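Side-chain contacts in 2-hydroxyhepta-2,4-diene-1,7-dioate isomerase (Mycobacterium abscessus, PDB 3RR6), which is of unproven function but belongs to the fumarylacetoacetate hydrolase family and is possibly a metal-binding isomerase or acetylpyruvate hydrolase: residues Arg34-His39 with Pro44-Arg49; Gly8-Ala11 with Val16-Val19; Val90-Pro95 with Gly160-Ala165. All coordinates share one frame; numbering follows the deposited sequence.

Contact 1 of 3, residues Arg34-His39 with Pro44-Arg49; sequences REIAEH and PTFTGR. With EDO (1,2-ethanediol), chain L.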
ATOM      1  N   ARG A  34      12.939 -17.057   3.414  1.00 24.34           N
ATOM      2  CA  ARG A  34      14.399 -17.155   3.489  1.00 24.30           C
ATOM      3  C   ARG A  34      14.966 -15.841   4.030  1.00 23.05           C
ATOM      4  O   ARG A  34      14.788 -14.790   3.417  1.00 21.39           O
ATOM      5  CB  ARG A  34      14.950 -17.451   2.093  1.00 24.83           C
ATOM      6  CG  ARG A  34      16.448 -17.693   2.013  1.00 27.59           C
ATOM      7  CD  ARG A  34      16.910 -17.764   0.558  1.00 29.80           C
ATOM      8  NE  ARG A  34      16.304 -18.882  -0.165  1.00 32.26           N
ATOM      9  CZ  ARG A  34      16.828 -20.103  -0.275  1.00 35.85           C
ATOM     10  NH1 ARG A  34      17.991 -20.411   0.296  1.00 37.39           N
ATOM     11  NH2 ARG A  34      16.175 -21.034  -0.963  1.00 36.88           N
ATOM     12  N   GLU A  35      15.645 -15.903   5.178  1.00 22.71           N
ATOM     13  CA  GLU A  35      16.130 -14.703   5.848  1.00 22.56           C
ATOM     14  C   GLU A  35      17.234 -14.002   5.056  1.00 21.96           C
ATOM     15  O   GLU A  35      18.215 -14.624   4.641  1.00 22.23           O
ATOM     16  CB  GLU A  35      16.636 -15.029   7.261  1.00 23.02           C
ATOM     17  CG  GLU A  35      17.097 -13.809   8.047  1.00 24.63           C
ATOM     18  CD  GLU A  35      17.639 -14.146   9.422  1.00 28.61           C
ATOM     19  OE1 GLU A  35      18.431 -15.105   9.538  1.00 30.36           O
ATOM     20  OE2 GLU A  35      17.282 -13.439  10.391  1.00 32.40           O
ATOM     21  N   ILE A  36      17.070 -12.696   4.882  1.00 21.14           N
ATOM     22  CA  ILE A  36      18.033 -11.864   4.179  1.00 21.12           C
ATOM     23  C   ILE A  36      19.063 -11.300   5.164  1.00 21.76           C
ATOM     24  O   ILE A  36      18.717 -10.822   6.249  1.00 21.74           O
ATOM     25  CB  ILE A  36      17.304 -10.743   3.396  1.00 19.95           C
ATOM     26  CG1 ILE A  36      16.606 -11.352   2.181  1.00 19.97           C
ATOM     27  CG2 ILE A  36      18.251  -9.644   2.946  1.00 19.72           C
ATOM     28  CD1 ILE A  36      15.608 -10.411   1.509  1.00 18.41           C
ATOM     29  N   ALA A  37      20.335 -11.402   4.786  1.00 22.16           N
ATOM     30  CA  ALA A  37      21.438 -10.875   5.579  1.00 22.82           C
ATOM     31  C   ALA A  37      21.706  -9.408   5.268  1.00 22.92           C
ATOM     32  O   ALA A  37      21.643  -8.556   6.161  1.00 23.96           O
ATOM     33  CB  ALA A  37      22.710 -11.718   5.326  1.00 23.28           C
ATOM     34  N   GLU A  38      22.017  -9.110   4.009  1.00 22.61           N
ATOM     35  CA  GLU A  38      22.412  -7.764   3.606  1.00 22.51           C
ATOM     36  C   GLU A  38      21.822  -7.369   2.257  1.00 21.77           C
ATOM     37  O   GLU A  38      21.337  -8.214   1.502  1.00 20.63           O
ATOM     38  CB  GLU A  38      23.936  -7.656   3.523  1.00 23.50           C
ATOM     39  CG  GLU A  38      24.657  -7.784   4.850  1.00 25.24           C
ATOM     40  CD  GLU A  38      26.159  -7.655   4.685  1.00 27.13           C
ATOM     41  OE1 GLU A  38      26.672  -6.513   4.599  1.00 28.94           O
ATOM     42  OE2 GLU A  38      26.827  -8.705   4.628  1.00 28.90           O
ATOM     43  N   HIS A  39      21.885  -6.064   1.984  1.00 21.86           N
ATOM     44  CA  HIS A  39      21.505  -5.486   0.690  1.00 21.74           C
ATOM     45  C   HIS A  39      20.031  -5.710   0.344  1.00 21.04           C
ATOM     46  O   HIS A  39      19.711  -6.128  -0.764  1.00 20.75           O
ATOM     47  CB  HIS A  39      22.408  -6.016  -0.428  1.00 22.48           C
ATOM     48  CG  HIS A  39      23.851  -6.097  -0.044  1.00 24.22           C
ATOM     49  ND1 HIS A  39      24.570  -5.002   0.385  1.00 25.62           N
ATOM     50  CD2 HIS A  39      24.705  -7.148  -0.012  1.00 25.78           C
ATOM     51  CE1 HIS A  39      25.809  -5.376   0.658  1.00 27.37           C
ATOM     52  NE2 HIS A  39      25.914  -6.673   0.427  1.00 26.74           N
ATOM     53  N   PRO A  44      19.895  -9.025  -2.768  1.00 21.21           N
ATOM     54  CA  PRO A  44      20.002  -9.499  -1.390  1.00 20.86           C
ATOM     55  C   PRO A  44      20.868 -10.742  -1.250  1.00 20.72           C
ATOM     56  O   PRO A  44      20.899 -11.577  -2.150  1.00 21.64           O
ATOM     57  CB  PRO A  44      18.556  -9.826  -1.013  1.00 20.64           C
ATOM     58  CG  PRO A  44      17.728  -8.975  -1.932  1.00 20.32           C
ATOM     59  CD  PRO A  44      18.489  -8.986  -3.215  1.00 21.11           C
ATOM     60  N   THR A  45      21.574 -10.829  -0.126  1.00 20.09           N
ATOM     61  CA  THR A  45      22.266 -12.045   0.273  1.00 20.21           C
ATOM     62  C   THR A  45      21.512 -12.631   1.446  1.00 20.19           C
ATOM     63  O   THR A  45      20.669 -11.955   2.044  1.00 19.49           O
ATOM     64  CB  THR A  45      23.716 -11.763   0.691  1.00 20.39           C
ATOM     65  OG1 THR A  45      23.734 -10.842   1.789  1.00 20.16           O
ATOM     66  CG2 THR A  45      24.507 -11.190  -0.483  1.00 20.75           C
ATOM     67  N   PHE A  46      21.811 -13.883   1.777  1.00 20.36           N
ATOM     68  CA  PHE A  46      21.034 -14.639   2.747  1.00 21.07           C
ATOM     69  C   PHE A  46      21.891 -15.139   3.911  1.00 22.24           C
ATOM     70  O   PHE A  46      23.065 -15.454   3.739  1.00 22.28           O
ATOM     71  CB  PHE A  46      20.339 -15.794   2.024  1.00 20.94           C
ATOM     72  CG  PHE A  46      19.457 -15.334   0.895  1.00 21.41           C
ATOM     73  CD1 PHE A  46      18.216 -14.772   1.167  1.00 21.70           C
ATOM     74  CD2 PHE A  46      19.882 -15.410  -0.423  1.00 22.71           C
ATOM     75  CE1 PHE A  46      17.409 -14.315   0.143  1.00 21.68           C
ATOM     76  CE2 PHE A  46      19.067 -14.956  -1.459  1.00 23.68           C
ATOM     77  CZ  PHE A  46      17.830 -14.404  -1.166  1.00 23.22           C
ATOM     78  N   THR A  47      21.291 -15.206   5.098  1.00 22.89           N
ATOM     79  CA  THR A  47      21.992 -15.692   6.292  1.00 24.45           C
ATOM     80  C   THR A  47      22.094 -17.219   6.330  1.00 25.87           C
ATOM     81  O   THR A  47      22.984 -17.779   6.990  1.00 26.46           O
ATOM     82  CB  THR A  47      21.266 -15.258   7.584  1.00 24.27           C
ATOM     83  OG1 THR A  47      19.987 -15.892   7.637  1.00 24.68           O
ATOM     84  CG2 THR A  47      21.100 -13.747   7.649  1.00 24.26           C
ATOM     85  N   GLY A  48      21.178 -17.897   5.641  1.00 26.57           N
ATOM     86  CA  GLY A  48      21.087 -19.350   5.679  1.00 28.40           C
ATOM     87  C   GLY A  48      19.886 -19.862   6.458  1.00 29.14           C
ATOM     88  O   GLY A  48      19.489 -21.015   6.282  1.00 30.29           O
ATOM     89  N   ARG A  49      19.321 -19.017   7.324  1.00 29.56           N
ATOM     90  CA  ARG A  49      18.107 -19.364   8.064  1.00 30.21           C
ATOM     91  C   ARG A  49      16.902 -19.326   7.134  1.00 29.77           C
ATOM     92  O   ARG A  49      16.805 -18.453   6.268  1.00 28.51           O
ATOM     93  CB  ARG A  49      17.857 -18.394   9.225  1.00 30.53           C
ATOM     94  CG  ARG A  49      18.838 -18.510  10.385  1.00 33.51           C
ATOM     95  CD  ARG A  49      18.183 -18.138  11.726  1.00 35.98           C
ATOM     96  NE  ARG A  49      17.724 -16.750  11.775  1.00 37.80           N
ATOM     97  CZ  ARG A  49      17.248 -16.143  12.864  1.00 39.03           C
ATOM     98  NH1 ARG A  49      16.857 -14.876  12.802  1.00 39.37           N
ATOM     99  NH2 ARG A  49      17.162 -16.796  14.021  1.00 41.14           N
TER
HETATM  100  C1  EDO L 272      17.799  -7.557   7.338  1.00 41.97           C
HETATM  101  O1  EDO L 272      16.921  -7.264   8.432  1.00 41.74           O
HETATM  102  C2  EDO L 272      17.913  -6.361   6.402  1.00 41.59           C
HETATM  103  O2  EDO L 272      19.277  -6.241   5.968  1.00 41.69           O
HETATM  104  O   HOH W   1      18.583 -17.351   4.581  1.00 15.64           O
HETATM  105  O   HOH W   2      26.392 -10.169   2.410  0.50 14.16           O
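Fully extended torsions (chi1 -177°, chi2 -178°) carry the carboxylate of Glu35 straight out to Thr47 and Arg49, while Arg49 bends back at chi3 (-62°) to meet it. Arg49 grips the acid side-on: NH1 gives a nearly straight bond to Glu35 OE2 at 2.8 Å, on the syn side but well out of the carboxylate plane, and NE reaches Glu35 OE1 from above that plane at 2.9 Å. Thr47 OG1 donates to Glu35 OE1 at 2.6 Å, on the anti side and somewhat out of the plane, from the face opposite to NE, so two donors clamp this oxygen and probably stabilise the charged carboxylate. The same hydroxyl accepts from the backbone N of Arg49, an ST turn at the corner where the chain bends around Gly48. The antiparallel strands 32-36 and 46-47 of the N-terminal Rv2993c-like region pair here, with Ile36 and Phe46 forming a non-hydrogen-bonded pair flanked by bonds from Thr47 N to Glu35 O and from Ala37 N to Thr45 O. Beyond it, Thr45 N bonds to Glu38 O at 3.1 Å. Arg34 CD lies over one face of the Phe46 ring, 3.5 Å from its centroid, in a CH-pi contact, and Arg34 NE continues to a salt bridge with Glu22. Ile36 CG1 touches Phe46 CE1 at 3.7 Å, and Ile36 CD1 rests against Pro44 CB.

Contact 2 of 3, residues Gly8-Ala11 with Val16-Val19; sequences GRIA and VAFV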
ATOM      1  N   GLY A   8       9.440  -9.460   2.161  1.00 15.26           N
ATOM      2  CA  GLY A   8       8.572  -9.082   3.258  1.00 15.37           C
ATOM      3  C   GLY A   8       9.247  -9.235   4.591  1.00 15.36           C
ATOM      4  O   GLY A   8      10.469  -9.404   4.667  1.00 14.71           O
ATOM      5  N   ARG A   9       8.443  -9.152   5.642  1.00 15.29           N
ATOM      6  CA  ARG A   9       8.931  -9.224   7.011  1.00 15.91           C
ATOM      7  C   ARG A   9       8.084 -10.233   7.763  1.00 16.77           C
ATOM      8  O   ARG A   9       6.877 -10.326   7.538  1.00 16.28           O
ATOM      9  CB  ARG A   9       8.857  -7.857   7.697  1.00 15.69           C
ATOM     10  CG  ARG A   9       9.840  -6.840   7.126  1.00 15.99           C
ATOM     11  CD  ARG A   9       9.623  -5.443   7.670  1.00 16.79           C
ATOM     12  NE  ARG A   9       9.908  -5.358   9.101  1.00 18.69           N
ATOM     13  CZ  ARG A   9       9.004  -5.233  10.071  1.00 20.15           C
ATOM     14  NH1 ARG A   9       7.696  -5.179   9.821  1.00 19.28           N
ATOM     15  NH2 ARG A   9       9.423  -5.171  11.336  1.00 22.20           N
ATOM     16  N   ILE A  10       8.737 -11.010   8.614  1.00 18.41           N
ATOM     17  CA  ILE A  10       8.036 -12.015   9.406  1.00 20.10           C
ATOM     18  C   ILE A  10       8.430 -11.956  10.858  1.00 21.78           C
ATOM     19  O   ILE A  10       9.507 -11.485  11.205  1.00 21.21           O
ATOM     20  CB  ILE A  10       8.283 -13.455   8.892  1.00 20.55           C
ATOM     21  CG1 ILE A  10       9.783 -13.776   8.873  1.00 22.16           C
ATOM     22  CG2 ILE A  10       7.664 -13.629   7.522  1.00 20.20           C
ATOM     23  CD1 ILE A  10      10.100 -15.207   9.161  1.00 24.57           C
ATOM     24  N   ALA A  11       7.509 -12.428  11.696  1.00 24.01           N
ATOM     25  CA  ALA A  11       7.787 -12.755  13.077  1.00 26.52           C
ATOM     26  C   ALA A  11       7.888 -14.280  13.122  1.00 28.67           C
ATOM     27  O   ALA A  11       6.922 -14.984  12.806  1.00 29.02           O
ATOM     28  CB  ALA A  11       6.658 -12.261  13.974  1.00 26.21           C
ATOM     29  N   VAL A  16      12.200 -11.445  14.589  1.00 29.90           N
ATOM     30  CA  VAL A  16      11.701 -10.738  13.396  1.00 28.30           C
ATOM     31  C   VAL A  16      12.786 -10.656  12.318  1.00 26.74           C
ATOM     32  O   VAL A  16      13.956 -10.436  12.631  1.00 27.78           O
ATOM     33  CB  VAL A  16      11.237  -9.318  13.765  1.00 27.95           C
ATOM     34  CG1 VAL A  16      10.930  -8.484  12.517  1.00 27.96           C
ATOM     35  CG2 VAL A  16      10.029  -9.386  14.692  1.00 28.56           C
ATOM     36  N   ALA A  17      12.396 -10.834  11.056  1.00 24.15           N
ATOM     37  CA  ALA A  17      13.353 -10.916   9.953  1.00 22.56           C
ATOM     38  C   ALA A  17      12.792 -10.368   8.643  1.00 20.65           C
ATOM     39  O   ALA A  17      11.596 -10.457   8.391  1.00 19.28           O
ATOM     40  CB  ALA A  17      13.775 -12.366   9.752  1.00 23.10           C
ATOM     41  N   PHE A  18      13.677  -9.819   7.817  1.00 19.36           N
ATOM     42  CA  PHE A  18      13.360  -9.450   6.442  1.00 18.54           C
ATOM     43  C   PHE A  18      13.665 -10.688   5.606  1.00 18.00           C
ATOM     44  O   PHE A  18      14.730 -11.306   5.772  1.00 18.23           O
ATOM     45  CB  PHE A  18      14.207  -8.244   5.997  1.00 19.05           C
ATOM     46  CG  PHE A  18      13.768  -7.614   4.696  1.00 18.25           C
ATOM     47  CD1 PHE A  18      12.556  -6.953   4.599  1.00 19.03           C
ATOM     48  CD2 PHE A  18      14.586  -7.659   3.565  1.00 19.34           C
ATOM     49  CE1 PHE A  18      12.162  -6.358   3.404  1.00 19.38           C
ATOM     50  CE2 PHE A  18      14.193  -7.058   2.382  1.00 18.94           C
ATOM     51  CZ  PHE A  18      12.974  -6.422   2.303  1.00 18.36           C
ATOM     52  N   VAL A  19      12.731 -11.062   4.734  1.00 17.10           N
ATOM     53  CA  VAL A  19      12.794 -12.335   4.034  1.00 17.32           C
ATOM     54  C   VAL A  19      12.440 -12.251   2.556  1.00 17.70           C
ATOM     55  O   VAL A  19      11.730 -11.340   2.120  1.00 16.10           O
ATOM     56  CB  VAL A  19      11.836 -13.375   4.675  1.00 17.42           C
ATOM     57  CG1 VAL A  19      12.320 -13.757   6.062  1.00 17.70           C
ATOM     58  CG2 VAL A  19      10.387 -12.840   4.728  1.00 17.49           C
TER
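Ile10 and Val19 form the apolar centre, their side chains crossing at about a right angle on the sheet face they share with Ala17. Ile10 CG1 lies 3.8 Å from Val19 CG1 and also reaches Ala17 CB, while Ile10 CG2 comes up against Val19 CG2. The first torsion of Ile10 (chi1 57°) sets CG1 between its own backbone N and carbonyl carbon, turned to meet the valine. Val19 CG2 in turn leans on the backbone of Gly8, 3.4 Å from Gly8 O, where the glycine brings no side chain of its own.

The backbone beneath is a regular antiparallel ladder. Gly8 and Val19 exchange two bonds, the shorter from Val19 N to Gly8 O at 2.8 Å; Ile10 and Ala17 do the same, with Ile10 N to Ala17 O at 2.9 Å. Between these hydrogen-bonded pairs, Arg9 and Phe18 make a non-hydrogen-bonded pair, and Arg9 CA approaches Ala17 O at 3.2 Å in a CA-H...O contact.

Their side chains lie on the other face, with those of Ala11 and Val16. Arg9 CG meets the edge of the Phe18 ring, in its plane, 3.7 Å from CD1. Farther out the arginine bends at chi3 (66°), and NH2 passes 3.8 Å from Val16 CG1, the two side chains crossing at an angle. The guanidinium is held by NH1, which donates to the carbonyl O of Ala60.

This is the beta hairpin of strands 6-12 and 15-22. Strand 57-58 borders it beyond Arg9 and Ala11, and strand 32-36 pairs alongside Phe18, with Ala33 packing on Val19 and Glu35 on Ala17.

Contact 3 of 3, residues Val90-Pro95 with Gly160-Ala165; sequences VIFIKP and GQWTRA. With EDO (1,2-ethanediol), chain E.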
ATOM      1  N   VAL A  90      -3.190  15.507  -6.011  1.00 13.66           N
ATOM      2  CA  VAL A  90      -3.392  15.990  -4.658  1.00 13.73           C
ATOM      3  C   VAL A  90      -2.782  14.950  -3.728  1.00 13.48           C
ATOM      4  O   VAL A  90      -3.236  13.803  -3.715  1.00 14.72           O
ATOM      5  CB  VAL A  90      -4.895  16.140  -4.335  1.00 13.73           C
ATOM      6  CG1 VAL A  90      -5.092  16.496  -2.873  1.00 14.91           C
ATOM      7  CG2 VAL A  90      -5.525  17.200  -5.221  1.00 15.16           C
ATOM      8  N   ILE A  91      -1.738  15.320  -2.998  1.00 13.13           N
ATOM      9  CA  ILE A  91      -1.057  14.342  -2.134  1.00 12.64           C
ATOM     10  C   ILE A  91      -1.264  14.660  -0.664  1.00 13.15           C
ATOM     11  O   ILE A  91      -1.572  15.784  -0.295  1.00 12.82           O
ATOM     12  CB  ILE A  91       0.458  14.238  -2.444  1.00 12.62           C
ATOM     13  CG1 ILE A  91       1.180  15.563  -2.164  1.00 12.55           C
ATOM     14  CG2 ILE A  91       0.651  13.803  -3.899  1.00 13.50           C
ATOM     15  CD1 ILE A  91       2.706  15.477  -2.224  1.00 14.11           C
ATOM     16  N   PHE A  92      -1.096  13.637   0.162  1.00 13.13           N
ATOM     17  CA  PHE A  92      -1.110  13.820   1.616  1.00 13.69           C
ATOM     18  C   PHE A  92      -0.226  12.766   2.234  1.00 12.96           C
ATOM     19  O   PHE A  92       0.264  11.872   1.531  1.00 13.16           O
ATOM     20  CB  PHE A  92      -2.530  13.745   2.171  1.00 14.88           C
ATOM     21  CG  PHE A  92      -3.330  12.635   1.599  1.00 17.35           C
ATOM     22  CD1 PHE A  92      -4.041  12.825   0.415  1.00 21.60           C
ATOM     23  CD2 PHE A  92      -3.358  11.395   2.210  1.00 22.94           C
ATOM     24  CE1 PHE A  92      -4.769  11.807  -0.141  1.00 24.47           C
ATOM     25  CE2 PHE A  92      -4.100  10.357   1.646  1.00 23.38           C
ATOM     26  CZ  PHE A  92      -4.795  10.570   0.470  1.00 23.18           C
ATOM     27  N   ILE A  93       0.042  12.915   3.526  1.00 12.13           N
ATOM     28  CA  ILE A  93       0.922  11.998   4.233  1.00 11.88           C
ATOM     29  C   ILE A  93       0.176  11.268   5.332  1.00 11.82           C
ATOM     30  O   ILE A  93      -0.623  11.865   6.060  1.00 13.67           O
ATOM     31  CB  ILE A  93       2.139  12.721   4.827  1.00 11.86           C
ATOM     32  CG1 ILE A  93       3.090  13.127   3.706  1.00 13.95           C
ATOM     33  CG2 ILE A  93       2.876  11.838   5.841  1.00 13.68           C
ATOM     34  CD1 ILE A  93       4.120  14.155   4.117  1.00 15.38           C
ATOM     35  N   LYS A  94       0.438   9.975   5.421  1.00 10.98           N
ATOM     36  CA  LYS A  94       0.022   9.161   6.551  1.00 11.61           C
ATOM     37  C   LYS A  94       1.276   8.870   7.367  1.00 11.98           C
ATOM     38  O   LYS A  94       2.318   8.554   6.807  1.00 11.73           O
ATOM     39  CB  LYS A  94      -0.643   7.877   6.073  1.00 11.92           C
ATOM     40  CG  LYS A  94      -1.981   8.123   5.357  1.00 12.60           C
ATOM     41  CD  LYS A  94      -2.492   6.894   4.590  1.00 12.96           C
ATOM     42  CE  LYS A  94      -3.094   5.818   5.460  1.00 12.79           C
ATOM     43  NZ  LYS A  94      -4.537   6.075   5.851  1.00 12.42           N
ATOM     44  N   PRO A  95       1.189   8.984   8.699  1.00 11.71           N
ATOM     45  CA  PRO A  95       2.373   8.701   9.508  1.00 11.86           C
ATOM     46  C   PRO A  95       2.711   7.216   9.494  1.00 11.69           C
ATOM     47  O   PRO A  95       1.807   6.386   9.335  1.00 12.34           O
ATOM     48  CB  PRO A  95       1.944   9.140  10.901  1.00 12.26           C
ATOM     49  CG  PRO A  95       0.479   8.926  10.922  1.00 11.57           C
ATOM     50  CD  PRO A  95       0.004   9.253   9.524  1.00 11.99           C
ATOM     51  N   GLY A 160     -11.260  19.637   7.305  1.00 19.28           N
ATOM     52  CA  GLY A 160     -10.859  20.081   5.961  1.00 19.28           C
ATOM     53  C   GLY A 160      -9.631  19.329   5.488  1.00 19.01           C
ATOM     54  O   GLY A 160      -9.652  18.633   4.457  1.00 19.82           O
ATOM     55  N   GLN A 161      -8.550  19.467   6.242  1.00 18.33           N
ATOM     56  CA  GLN A 161      -7.357  18.669   6.042  1.00 17.63           C
ATOM     57  C   GLN A 161      -7.668  17.207   6.347  1.00 17.57           C
ATOM     58  O   GLN A 161      -8.485  16.904   7.224  1.00 19.26           O
ATOM     59  CB  GLN A 161      -6.221  19.183   6.932  1.00 17.64           C
ATOM     60  CG  GLN A 161      -5.737  20.577   6.555  1.00 17.75           C
ATOM     61  CD  GLN A 161      -5.336  20.670   5.095  1.00 17.30           C
ATOM     62  OE1 GLN A 161      -4.364  20.047   4.665  1.00 17.28           O
ATOM     63  NE2 GLN A 161      -6.102  21.440   4.319  1.00 18.88           N
ATOM     64  N   TRP A 162      -7.038  16.299   5.615  1.00 15.71           N
ATOM     65  CA  TRP A 162      -7.323  14.876   5.777  1.00 15.26           C
ATOM     66  C   TRP A 162      -6.359  14.158   6.701  1.00 14.02           C
ATOM     67  O   TRP A 162      -6.502  12.958   6.890  1.00 13.23           O
ATOM     68  CB  TRP A 162      -7.299  14.156   4.422  1.00 15.52           C
ATOM     69  CG  TRP A 162      -8.250  14.703   3.420  1.00 18.32           C
ATOM     70  CD1 TRP A 162      -9.412  15.366   3.667  1.00 21.81           C
ATOM     71  CD2 TRP A 162      -8.113  14.633   2.001  1.00 21.67           C
ATOM     72  NE1 TRP A 162     -10.016  15.712   2.477  1.00 23.06           N
ATOM     73  CE2 TRP A 162      -9.235  15.277   1.442  1.00 23.63           C
ATOM     74  CE3 TRP A 162      -7.141  14.097   1.147  1.00 23.48           C
ATOM     75  CZ2 TRP A 162      -9.415  15.402   0.060  1.00 25.90           C
ATOM     76  CZ3 TRP A 162      -7.323  14.217  -0.229  1.00 25.26           C
ATOM     77  CH2 TRP A 162      -8.455  14.860  -0.754  1.00 26.05           C
ATOM     78  N   THR A 163      -5.389  14.871   7.281  1.00 13.66           N
ATOM     79  CA  THR A 163      -4.333  14.223   8.065  1.00 13.57           C
ATOM     80  C   THR A 163      -4.876  13.425   9.240  1.00 12.47           C
ATOM     81  O   THR A 163      -4.516  12.267   9.407  1.00 12.60           O
ATOM     82  CB  THR A 163      -3.286  15.210   8.586  1.00 14.12           C
ATOM     83  OG1 THR A 163      -2.632  15.839   7.475  1.00 15.85           O
ATOM     84  CG2 THR A 163      -2.226  14.486   9.425  1.00 15.02           C
ATOM     85  N   ARG A 164      -5.728  14.031  10.057  1.00 11.74           N
ATOM     86  CA  ARG A 164      -6.276  13.264  11.183  1.00 11.16           C
ATOM     87  C   ARG A 164      -7.089  12.077  10.685  1.00 10.81           C
ATOM     88  O   ARG A 164      -6.911  10.945  11.152  1.00 10.86           O
ATOM     89  CB  ARG A 164      -7.136  14.121  12.120  1.00 11.94           C
ATOM     90  CG  ARG A 164      -7.935  13.293  13.127  1.00 11.20           C
ATOM     91  CD  ARG A 164      -8.569  14.127  14.212  1.00 12.10           C
ATOM     92  NE  ARG A 164      -9.687  14.926  13.738  1.00 12.29           N
ATOM     93  CZ  ARG A 164     -10.917  14.934  14.258  1.00 13.27           C
ATOM     94  NH1 ARG A 164     -11.255  14.137  15.266  1.00 14.37           N
ATOM     95  NH2 ARG A 164     -11.834  15.754  13.748  1.00 14.75           N
ATOM     96  N   ALA A 165      -7.988  12.337   9.735  1.00 10.52           N
ATOM     97  CA  ALA A 165      -8.860  11.302   9.187  1.00 10.97           C
ATOM     98  C   ALA A 165      -8.125  10.060   8.726  1.00 11.09           C
ATOM     99  O   ALA A 165      -8.622   8.935   8.864  1.00 11.59           O
ATOM    100  CB  ALA A 165      -9.662  11.871   8.025  1.00 11.27           C
TER
HETATM  101  C1  EDO E 265      -8.942  12.336  17.870  1.00 21.63           C
HETATM  102  O1  EDO E 265      -9.798  12.070  16.760  1.00 17.04           O
HETATM  103  C2  EDO E 265      -9.506  13.492  18.669  1.00 24.70           C
HETATM  104  O2  EDO E 265     -10.734  13.089  19.304  1.00 26.73           O
HETATM  105  O   HOH W   3      -2.626  10.938   7.887  1.00 16.27           O
HETATM  106  O   HOH W   4      -1.129  14.433   5.779  1.00 20.22           O
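Trp162 sends its side chain from CB toward strand 91-94, and the six-membered part of the indole does the touching. A chi1 of -58° puts CG beside the backbone N, and chi2 of -26° turns the benzo edge to Phe92. CE3 is first to arrive, 3.4 Å from Phe92 CD1 and nearly as close to CE1. The next atom, CZ3, lies 3.5 Å from Phe92 CE1, and its other neighbour is Val90 CG1 at 4.1 Å. The indole thus presents its edge to the face of the phenylalanine, an offset edge-to-face pair with centroids 5.3 Å apart and planes at 82°.

Next to the aromatic pair, two waters span the segments. One donates to both Ile93 O and Thr163 O; the other accepts from Ile93 N and lies 2.7 Å from Thr163 OG1. These bridges link the strand backbone to the start of helix 163-167.

The pairing is plain surface packing within the fumarylacetoacetate hydrolase domain, joining strand 91-94, which pairs with strand 67-70, to the turn between helices 153-159 and 163-167.

In the fold
From the N terminus, contact 2 closes first, folding strands 6-12 and 15-22 into a hairpin. Contact 1 follows in series, closing the short loop between Arg34-His39 and Pro44-Arg49. The two touch, because strand 32-36 pairs with strand 15-22: Ile36 N lies 2.9 Å from Phe18 O, a probable hydrogen bond, so the N-terminal region builds outward strand by strand. Contact 3 comes later and spans 64 intervening residues, tying strand 91-94 to the turn that leads into helix 163-167 within the fumarylacetoacetate hydrolase domain. No contact encloses or crosses another. Contact 3 lies across the chain's centre from contact 1, their centres about 36 Å apart.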